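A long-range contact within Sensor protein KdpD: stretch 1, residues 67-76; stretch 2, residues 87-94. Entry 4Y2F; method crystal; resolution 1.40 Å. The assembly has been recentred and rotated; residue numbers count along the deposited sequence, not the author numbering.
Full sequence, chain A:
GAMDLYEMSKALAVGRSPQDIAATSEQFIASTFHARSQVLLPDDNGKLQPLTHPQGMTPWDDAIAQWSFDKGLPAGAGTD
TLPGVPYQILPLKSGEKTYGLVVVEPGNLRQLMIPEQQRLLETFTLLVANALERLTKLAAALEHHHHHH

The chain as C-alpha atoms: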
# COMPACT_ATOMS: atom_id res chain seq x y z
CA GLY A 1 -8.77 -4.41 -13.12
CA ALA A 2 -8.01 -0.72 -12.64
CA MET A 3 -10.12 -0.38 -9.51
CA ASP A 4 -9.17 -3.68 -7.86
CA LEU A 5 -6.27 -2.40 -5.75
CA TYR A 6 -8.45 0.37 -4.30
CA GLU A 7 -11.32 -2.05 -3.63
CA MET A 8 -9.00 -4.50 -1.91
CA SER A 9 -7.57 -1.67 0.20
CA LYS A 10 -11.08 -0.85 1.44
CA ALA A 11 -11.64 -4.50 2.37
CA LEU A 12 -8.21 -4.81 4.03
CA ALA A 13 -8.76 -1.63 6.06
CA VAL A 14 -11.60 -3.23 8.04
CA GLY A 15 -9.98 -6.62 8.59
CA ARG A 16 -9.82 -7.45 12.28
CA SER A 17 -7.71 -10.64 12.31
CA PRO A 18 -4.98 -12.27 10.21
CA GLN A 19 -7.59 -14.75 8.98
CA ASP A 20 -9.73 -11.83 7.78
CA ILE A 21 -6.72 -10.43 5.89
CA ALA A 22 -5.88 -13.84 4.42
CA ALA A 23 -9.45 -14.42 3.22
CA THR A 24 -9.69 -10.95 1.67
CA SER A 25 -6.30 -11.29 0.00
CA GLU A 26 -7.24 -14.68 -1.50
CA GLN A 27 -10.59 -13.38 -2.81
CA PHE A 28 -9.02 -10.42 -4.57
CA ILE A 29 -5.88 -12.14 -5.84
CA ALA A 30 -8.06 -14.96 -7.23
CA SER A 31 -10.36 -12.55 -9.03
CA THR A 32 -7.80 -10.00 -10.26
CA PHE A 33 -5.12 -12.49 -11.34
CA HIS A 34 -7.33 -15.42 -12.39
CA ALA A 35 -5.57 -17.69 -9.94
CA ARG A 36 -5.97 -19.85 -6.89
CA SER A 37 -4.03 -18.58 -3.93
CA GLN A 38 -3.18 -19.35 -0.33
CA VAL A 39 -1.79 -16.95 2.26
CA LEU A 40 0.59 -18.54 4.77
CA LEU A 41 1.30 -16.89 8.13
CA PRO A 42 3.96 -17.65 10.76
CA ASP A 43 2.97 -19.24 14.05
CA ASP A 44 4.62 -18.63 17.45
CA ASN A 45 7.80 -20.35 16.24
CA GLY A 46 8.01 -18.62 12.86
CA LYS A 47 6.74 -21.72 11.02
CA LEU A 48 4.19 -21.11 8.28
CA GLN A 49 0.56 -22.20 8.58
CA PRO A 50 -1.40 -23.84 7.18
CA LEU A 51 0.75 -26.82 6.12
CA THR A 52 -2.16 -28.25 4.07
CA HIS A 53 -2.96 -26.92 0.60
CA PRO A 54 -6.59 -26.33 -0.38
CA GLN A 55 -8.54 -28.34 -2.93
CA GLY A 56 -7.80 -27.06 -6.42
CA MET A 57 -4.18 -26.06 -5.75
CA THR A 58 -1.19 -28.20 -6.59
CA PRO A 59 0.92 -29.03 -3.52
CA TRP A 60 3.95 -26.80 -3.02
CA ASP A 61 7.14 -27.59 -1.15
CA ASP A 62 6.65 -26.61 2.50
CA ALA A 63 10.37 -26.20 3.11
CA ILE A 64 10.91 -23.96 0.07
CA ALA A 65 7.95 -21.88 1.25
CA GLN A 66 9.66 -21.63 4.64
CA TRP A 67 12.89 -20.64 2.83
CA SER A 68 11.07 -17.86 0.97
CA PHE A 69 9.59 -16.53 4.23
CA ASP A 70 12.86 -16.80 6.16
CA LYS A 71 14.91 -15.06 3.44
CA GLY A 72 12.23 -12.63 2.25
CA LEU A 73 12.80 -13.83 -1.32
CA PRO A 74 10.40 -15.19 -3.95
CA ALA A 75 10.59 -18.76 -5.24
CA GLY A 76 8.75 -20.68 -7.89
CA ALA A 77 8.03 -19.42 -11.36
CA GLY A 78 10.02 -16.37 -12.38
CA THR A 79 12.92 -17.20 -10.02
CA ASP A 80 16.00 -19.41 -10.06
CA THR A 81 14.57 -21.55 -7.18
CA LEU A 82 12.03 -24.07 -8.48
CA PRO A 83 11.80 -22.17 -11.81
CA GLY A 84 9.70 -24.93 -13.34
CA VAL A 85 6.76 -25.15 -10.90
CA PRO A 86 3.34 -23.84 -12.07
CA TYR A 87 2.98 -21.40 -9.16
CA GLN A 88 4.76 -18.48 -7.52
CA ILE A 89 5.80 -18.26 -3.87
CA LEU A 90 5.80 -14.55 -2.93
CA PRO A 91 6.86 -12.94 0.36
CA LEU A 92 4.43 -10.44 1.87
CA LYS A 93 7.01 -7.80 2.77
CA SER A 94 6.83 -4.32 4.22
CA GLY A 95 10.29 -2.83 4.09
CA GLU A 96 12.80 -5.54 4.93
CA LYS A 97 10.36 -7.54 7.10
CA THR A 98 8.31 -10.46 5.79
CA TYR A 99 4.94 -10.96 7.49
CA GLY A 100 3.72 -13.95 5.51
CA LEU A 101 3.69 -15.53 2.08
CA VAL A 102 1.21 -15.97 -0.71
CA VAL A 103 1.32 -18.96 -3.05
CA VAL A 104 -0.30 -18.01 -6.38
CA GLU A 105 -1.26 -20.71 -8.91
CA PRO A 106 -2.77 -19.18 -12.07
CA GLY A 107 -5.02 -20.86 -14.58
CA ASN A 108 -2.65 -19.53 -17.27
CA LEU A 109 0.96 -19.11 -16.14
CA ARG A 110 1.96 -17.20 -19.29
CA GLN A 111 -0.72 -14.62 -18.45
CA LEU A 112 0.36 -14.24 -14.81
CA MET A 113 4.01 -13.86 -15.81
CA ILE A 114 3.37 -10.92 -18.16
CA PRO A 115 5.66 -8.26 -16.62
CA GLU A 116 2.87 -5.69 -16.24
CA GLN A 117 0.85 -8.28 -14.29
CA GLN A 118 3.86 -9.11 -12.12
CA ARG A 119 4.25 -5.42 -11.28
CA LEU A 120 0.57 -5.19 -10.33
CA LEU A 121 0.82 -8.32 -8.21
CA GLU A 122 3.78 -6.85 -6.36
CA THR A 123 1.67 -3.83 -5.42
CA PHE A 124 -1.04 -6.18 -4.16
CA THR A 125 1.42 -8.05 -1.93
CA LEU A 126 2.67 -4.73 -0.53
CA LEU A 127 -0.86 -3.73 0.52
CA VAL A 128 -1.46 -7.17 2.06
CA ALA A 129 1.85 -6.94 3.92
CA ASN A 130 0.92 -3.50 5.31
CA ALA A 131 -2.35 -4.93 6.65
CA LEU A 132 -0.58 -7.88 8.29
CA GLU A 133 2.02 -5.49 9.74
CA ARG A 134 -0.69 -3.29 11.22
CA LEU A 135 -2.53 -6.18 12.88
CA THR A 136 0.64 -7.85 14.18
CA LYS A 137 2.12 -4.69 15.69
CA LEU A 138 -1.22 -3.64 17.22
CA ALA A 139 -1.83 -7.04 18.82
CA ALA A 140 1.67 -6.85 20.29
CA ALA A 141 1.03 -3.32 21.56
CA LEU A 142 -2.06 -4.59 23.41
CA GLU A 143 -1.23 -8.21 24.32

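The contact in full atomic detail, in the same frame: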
# COMPACT_ATOMS: atom_id res chain seq x y z
N TRP A 67 11.69 -21.34 3.29
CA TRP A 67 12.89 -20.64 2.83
C TRP A 67 12.55 -19.24 2.32
O TRP A 67 13.24 -18.26 2.63
CB TRP A 67 13.58 -21.45 1.73
CG TRP A 67 14.76 -20.74 1.07
CD1 TRP A 67 16.07 -20.81 1.45
CD2 TRP A 67 14.74 -19.88 -0.08
NE1 TRP A 67 16.86 -20.05 0.62
CE2 TRP A 67 16.06 -19.46 -0.33
CE3 TRP A 67 13.71 -19.41 -0.92
CZ2 TRP A 67 16.39 -18.60 -1.37
CZ3 TRP A 67 14.05 -18.55 -1.96
CH2 TRP A 67 15.38 -18.17 -2.18
N SER A 68 11.49 -19.14 1.51
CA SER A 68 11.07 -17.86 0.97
C SER A 68 10.71 -16.89 2.09
O SER A 68 11.08 -15.70 2.05
CB SER A 68 9.89 -18.09 0.03
OG SER A 68 9.31 -16.89 -0.44
N PHE A 69 9.97 -17.37 3.10
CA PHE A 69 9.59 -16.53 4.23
C PHE A 69 10.81 -16.12 5.05
O PHE A 69 10.95 -14.96 5.46
CB PHE A 69 8.59 -17.27 5.11
CG PHE A 69 8.27 -16.56 6.40
CD1 PHE A 69 7.38 -15.50 6.41
CD2 PHE A 69 8.86 -16.95 7.60
CE1 PHE A 69 7.09 -14.83 7.58
CE2 PHE A 69 8.57 -16.29 8.78
CZ PHE A 69 7.68 -15.23 8.78
N ASP A 70 11.70 -17.08 5.32
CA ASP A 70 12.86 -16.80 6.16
C ASP A 70 13.80 -15.80 5.50
O ASP A 70 14.38 -14.94 6.18
CB ASP A 70 13.61 -18.10 6.46
CG ASP A 70 12.86 -19.02 7.42
OD1 ASP A 70 11.92 -18.57 8.10
OD2 ASP A 70 13.23 -20.22 7.50
N LYS A 71 13.98 -15.91 4.18
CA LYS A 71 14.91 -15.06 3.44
C LYS A 71 14.26 -13.81 2.87
O LYS A 71 14.97 -12.91 2.42
CB LYS A 71 15.54 -15.85 2.28
CG LYS A 71 16.28 -17.11 2.71
CD LYS A 71 17.13 -16.83 3.93
CE LYS A 71 18.03 -18.01 4.29
NZ LYS A 71 18.77 -17.70 5.54
N GLY A 72 12.93 -13.73 2.89
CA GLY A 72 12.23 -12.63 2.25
C GLY A 72 12.44 -12.58 0.75
O GLY A 72 12.57 -11.49 0.18
N LEU A 73 12.50 -13.74 0.10
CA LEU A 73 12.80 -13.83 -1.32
C LEU A 73 11.75 -14.70 -2.00
O LEU A 73 11.29 -15.69 -1.42
CB LEU A 73 14.18 -14.48 -1.54
CG LEU A 73 15.39 -13.59 -1.22
CD1 LEU A 73 16.67 -14.41 -1.26
CD2 LEU A 73 15.47 -12.42 -2.19
N PRO A 74 11.36 -14.35 -3.22
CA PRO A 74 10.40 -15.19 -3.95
C PRO A 74 11.05 -16.49 -4.42
O PRO A 74 12.28 -16.61 -4.54
CB PRO A 74 10.03 -14.31 -5.14
CG PRO A 74 11.25 -13.53 -5.40
CD PRO A 74 11.80 -13.20 -4.02
N ALA A 75 10.19 -17.48 -4.66
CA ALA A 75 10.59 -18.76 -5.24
C ALA A 75 9.48 -19.17 -6.21
O ALA A 75 8.43 -18.53 -6.32
CB ALA A 75 10.86 -19.79 -4.14
N GLY A 76 9.71 -20.25 -6.91
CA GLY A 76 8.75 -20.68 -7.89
C GLY A 76 8.99 -19.98 -9.21
O GLY A 76 10.07 -19.48 -9.51
N TYR A 87 3.48 -22.38 -10.12
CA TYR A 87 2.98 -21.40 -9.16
C TYR A 87 4.13 -20.49 -8.75
O TYR A 87 5.31 -20.79 -8.97
CB TYR A 87 2.39 -22.08 -7.91
CG TYR A 87 3.33 -23.06 -7.23
CD1 TYR A 87 4.29 -22.62 -6.34
CD2 TYR A 87 3.28 -24.42 -7.52
CE1 TYR A 87 5.17 -23.50 -5.72
CE2 TYR A 87 4.14 -25.31 -6.90
CZ TYR A 87 5.10 -24.84 -6.02
OH TYR A 87 5.99 -25.72 -5.39
N GLN A 88 3.78 -19.36 -8.14
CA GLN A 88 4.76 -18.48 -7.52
C GLN A 88 4.63 -18.53 -6.01
O GLN A 88 3.53 -18.69 -5.47
CB GLN A 88 4.54 -17.04 -7.96
CG GLN A 88 4.61 -16.85 -9.46
CD GLN A 88 4.61 -15.39 -9.82
OE1 GLN A 88 3.56 -14.78 -9.89
NE2 GLN A 88 5.79 -14.82 -10.01
N ILE A 89 5.76 -18.39 -5.32
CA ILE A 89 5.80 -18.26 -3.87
C ILE A 89 6.33 -16.85 -3.60
O ILE A 89 7.49 -16.55 -3.91
CB ILE A 89 6.71 -19.31 -3.22
CG1 ILE A 89 6.13 -20.71 -3.46
CG2 ILE A 89 6.82 -19.05 -1.74
CD1 ILE A 89 7.02 -21.80 -2.85
N LEU A 90 5.49 -15.98 -3.03
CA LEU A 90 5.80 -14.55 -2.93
C LEU A 90 5.81 -14.09 -1.48
O LEU A 90 4.79 -14.25 -0.77
CB LEU A 90 4.80 -13.73 -3.74
CG LEU A 90 4.78 -14.10 -5.22
CD1 LEU A 90 3.66 -13.35 -5.91
CD2 LEU A 90 6.12 -13.79 -5.89
N PRO A 91 6.89 -13.50 -1.00
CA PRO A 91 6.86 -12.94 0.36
C PRO A 91 5.97 -11.71 0.45
O PRO A 91 5.92 -10.88 -0.46
CB PRO A 91 8.33 -12.59 0.62
CG PRO A 91 8.93 -12.40 -0.73
CD PRO A 91 8.21 -13.37 -1.64
N LEU A 92 5.24 -11.62 1.56
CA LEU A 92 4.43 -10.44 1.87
C LEU A 92 5.30 -9.53 2.73
O LEU A 92 5.35 -9.69 3.96
CB LEU A 92 3.16 -10.86 2.59
CG LEU A 92 2.37 -11.89 1.80
CD1 LEU A 92 1.22 -12.45 2.62
CD2 LEU A 92 1.85 -11.30 0.48
N LYS A 93 5.98 -8.58 2.10
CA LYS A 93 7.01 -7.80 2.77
C LYS A 93 6.59 -6.35 2.90
O LYS A 93 6.02 -5.76 1.97
CB LYS A 93 8.31 -7.82 1.98
CG LYS A 93 8.87 -9.18 1.70
CD LYS A 93 10.19 -9.07 0.96
CE LYS A 93 11.30 -8.54 1.84
NZ LYS A 93 12.65 -8.75 1.22
N SER A 94 6.89 -5.76 4.05
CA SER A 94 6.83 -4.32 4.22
C SER A 94 8.21 -3.89 4.67
O SER A 94 8.66 -4.28 5.75
CB SER A 94 5.77 -3.93 5.24
OG SER A 94 5.79 -2.54 5.43
O HOH W 1 15.25 -10.31 1.52
O HOH W 2 7.98 -16.26 -7.91

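The contact is a short antiparallel strand pairing, extended by a small apolar patch and a lysine that bonds to the turn after a helix. Stretch 1 leaves its helix after Lys71, turns at Gly72, and becomes a strand at Ala75 and Gly76; stretch 2 is a strand from Gln88 to Ser94.

The pairing centres on Ala75 and Ile89, a hydrogen-bonded antiparallel pair whose backbones bond in both directions. Ala75 N donates to Ile89 O at 3.0 Å, and Ile89 N donates to Ala75 O at 2.9 Å, both nearly straight. The two side chains lie on the same face of the sheet, with Ala75 CB 4.3 Å from Ile89 CB, so the small methyl sits beside the branched chain. Ala75 O also accepts from water 2 at 2.8 Å, and Gln88 NE2 makes a weak hydrogen bond to that water at 3.4 Å.

Gly76 faces Gln88 as a non-hydrogen-bonded pair, their CA atoms 4.6 Å apart. The absence of a side chain matters here: a CB on Gly76 would lie about 2.6 Å from Tyr87 O, and the backbone angles would also jam it against the preceding carbonyl oxygen. Just before Ala75, Pro74 has no amide hydrogen to offer, but its CA approaches Ile89 O at 3.2 Å in a CA-H...O contact. Its ring adds apolar packing, with Pro74 CB 4.0 Å from Leu90 CD2 and 4.1 Å from Pro91 CD. Leu90 points away at its CA-to-CB bond, yet the end of its side chain comes nearer. Pro91 points toward stretch 1 and its ring also meets the turn, Pro91 CG lying 3.8 Å from Gly72 C.

The turn is held from within and from across. Ser68 OG donates to Leu73 O at 2.5 Å, satisfying the hydroxyl's proton in a buried site, while the same OG lies 3.5 Å from Ile89 CG2; a small residue suits this place between helix and strand. Gly72 has positive phi, which favours glycine, and an ideal CB there would come within 3.0 Å of Lys93 NZ. Lys93 NZ donates to Gly72 O at 2.9 Å, so the charged amine meets a carbonyl in the turn just past the helix. The long lysine chain starts sideways, and its end reaches the turn. Lys93 NZ also donates to water 1 at 3.0 Å, and the water in turn donates to Lys71 O at 2.8 Å, a second link between lysine and helix end.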